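Local atomic coordinates of DUF3224 domain-containing protein (Shewanella oneidensis, PDB entry 2OOJ), a protein that is of unknown function but belongs to the DUF3224 family, whose members are grouped with the allene oxide cyclase-like beta-barrel proteins. Residues A117-N122 against F126-F131. Residues are numbered along the deposited sequence; the frame is centred on the assembly and turned at random.
Sequences AISIEN and FYEFSF
Ala-117 and Glu-128 form an antiparallel hydrogen-bonded pair: Ala-117 N donates to Glu-128 O at 2.9 Å, and Glu-128 N returns the bond to Ala-117 O. That same oxygen lies 3.5 Å from Tyr-127 CA, a CA-H...O contact beside the stronger bond. Next comes Ile-118, set against Tyr-127 in a non-hydrogen-bonded pair whose side chains project from the face opposite the one carrying Ala-117, Ser-119, Phe-126 and Glu-128. CG2 of Ile-118 passes 4.0 Å from Phe-126 O, while the side chain packs on Phe-11 of strand 5-18 and on Leu-96 and Leu-98 of strand 93-107; the Tyr-127 ring turns off the other way, and its OH is hydrogen-bonded to Tyr-40 O and Leu-43 N. With strand axes 4.8 Å apart and N-to-C directions 149° from parallel, the pair makes a beta hairpin at the surface of the curled antiparallel sheet, consistent with the barrel architecture of the AOC clan; strand 5-18 continues the sheet beyond strand 124-133. Ser-119 restores the hydrogen-bonded pattern with Phe-126: its N-H points almost straight at Phe-126 O (175°), whereas Phe-126 N reaches Ser-119 O from above the carbonyl plane. The Ser-119 hydroxyl, placed between backbone N and carbonyl carbon, donates from OG to the syn lone pair of Glu-128 OE2 at 2.6 Å, a diagonal link that the bend at chi2 of Glu-128 makes possible. An alanine in place of Glu-128 would probably leave the Ser-119 hydroxyl without this acceptor and freer to rotate. Glu-121, past the last bridged pair, brings CB to 3.8 Å from Phe-126 CE1, and its carboxylate passes obliquely by the ring, their planes 32° apart.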
# COMPACT_ATOMS: atom_id res chain seq x y z
N ALA B 117 6.88 -11.58 -7.33
CA ALA B 117 6.78 -10.80 -8.55
C ALA B 117 5.60 -11.35 -9.30
O ALA B 117 5.27 -12.50 -9.13
CB ALA B 117 8.03 -10.93 -9.36
N ILE B 118 5.00 -10.52 -10.16
CA ILE B 118 3.79 -10.90 -10.88
C ILE B 118 4.04 -10.70 -12.38
O ILE B 118 4.56 -9.65 -12.82
CB ILE B 118 2.63 -10.02 -10.43
CG1 ILE B 118 2.38 -10.16 -8.94
CG2 ILE B 118 1.35 -10.33 -11.20
CD1 ILE B 118 1.69 -11.43 -8.57
N SER B 119 3.74 -11.73 -13.14
CA SER B 119 3.90 -11.69 -14.57
C SER B 119 2.62 -12.18 -15.22
O SER B 119 1.64 -12.55 -14.54
CB SER B 119 5.09 -12.53 -14.99
OG SER B 119 4.91 -13.92 -14.75
N ILE B 120 2.63 -12.15 -16.53
CA ILE B 120 1.48 -12.51 -17.34
C ILE B 120 2.00 -13.13 -18.65
O ILE B 120 2.98 -12.67 -19.24
CB ILE B 120 0.55 -11.28 -17.60
CG1 ILE B 120 -0.68 -11.67 -18.42
CG2 ILE B 120 1.32 -10.14 -18.23
CD1 ILE B 120 -1.84 -10.72 -18.25
N GLU B 121 1.36 -14.21 -19.05
CA GLU B 121 1.70 -14.90 -20.28
C GLU B 121 0.41 -15.37 -20.89
O GLU B 121 -0.43 -15.96 -20.21
CB GLU B 121 2.63 -16.06 -19.96
CG GLU B 121 3.27 -16.67 -21.16
CD GLU B 121 3.94 -18.02 -20.86
OE1 GLU B 121 4.19 -18.34 -19.68
OE2 GLU B 121 4.21 -18.76 -21.84
N ASN B 122 0.19 -15.04 -22.16
CA ASN B 122 -1.01 -15.46 -22.85
C ASN B 122 -2.28 -15.23 -22.03
O ASN B 122 -3.13 -16.09 -21.94
CB ASN B 122 -0.87 -16.94 -23.25
CG ASN B 122 -1.91 -17.36 -24.32
OD1 ASN B 122 -2.46 -16.51 -25.05
ND2 ASN B 122 -2.19 -18.65 -24.38
N PHE B 126 0.82 -15.02 -13.48
CA PHE B 126 1.73 -15.94 -12.85
C PHE B 126 2.39 -15.21 -11.69
O PHE B 126 2.70 -14.02 -11.78
CB PHE B 126 2.83 -16.39 -13.81
CG PHE B 126 2.36 -17.38 -14.84
CD1 PHE B 126 1.73 -16.94 -15.97
CD2 PHE B 126 2.54 -18.73 -14.65
CE1 PHE B 126 1.28 -17.85 -16.90
CE2 PHE B 126 2.10 -19.63 -15.58
CZ PHE B 126 1.45 -19.18 -16.70
N TYR B 127 2.64 -15.96 -10.65
CA TYR B 127 3.44 -15.49 -9.51
C TYR B 127 4.82 -16.13 -9.59
O TYR B 127 4.97 -17.28 -10.05
CB TYR B 127 2.76 -15.85 -8.18
CG TYR B 127 2.66 -17.32 -7.92
CD1 TYR B 127 3.72 -18.02 -7.30
CD2 TYR B 127 1.51 -18.03 -8.23
CE1 TYR B 127 3.62 -19.37 -7.07
CE2 TYR B 127 1.41 -19.38 -8.04
CZ TYR B 127 2.47 -20.05 -7.43
OH TYR B 127 2.35 -21.40 -7.24
N GLU B 128 5.83 -15.38 -9.15
CA GLU B 128 7.17 -15.86 -8.95
C GLU B 128 7.51 -15.51 -7.50
O GLU B 128 7.63 -14.34 -7.17
CB GLU B 128 8.15 -15.20 -9.90
CG GLU B 128 8.00 -15.59 -11.39
CD GLU B 128 6.97 -14.74 -12.18
OE1 GLU B 128 6.94 -13.50 -12.05
OE2 GLU B 128 6.20 -15.33 -12.96
N PHE B 129 7.61 -16.51 -6.63
CA PHE B 129 7.66 -16.28 -5.18
C PHE B 129 8.99 -16.78 -4.66
O PHE B 129 9.27 -17.97 -4.76
CB PHE B 129 6.44 -16.98 -4.52
CG PHE B 129 6.29 -16.73 -3.04
CD1 PHE B 129 6.62 -15.51 -2.46
CD2 PHE B 129 5.73 -17.70 -2.23
CE1 PHE B 129 6.44 -15.31 -1.09
CE2 PHE B 129 5.56 -17.48 -0.88
CZ PHE B 129 5.90 -16.27 -0.33
N SER B 130 9.82 -15.85 -4.17
CA SER B 130 11.11 -16.16 -3.59
C SER B 130 11.00 -16.08 -2.08
O SER B 130 10.74 -15.02 -1.52
CB SER B 130 12.18 -15.18 -4.10
OG SER B 130 12.06 -15.10 -5.50
N PHE B 131 11.22 -17.21 -1.41
CA PHE B 131 10.96 -17.27 -0.02
C PHE B 131 12.00 -18.15 0.70
O PHE B 131 12.77 -18.90 0.08
CB PHE B 131 9.55 -17.83 0.23
CG PHE B 131 9.39 -19.28 -0.10
CD1 PHE B 131 9.07 -19.69 -1.37
CD2 PHE B 131 9.54 -20.23 0.88
CE1 PHE B 131 8.97 -21.05 -1.65
CE2 PHE B 131 9.43 -21.58 0.61
CZ PHE B 131 9.13 -21.98 -0.66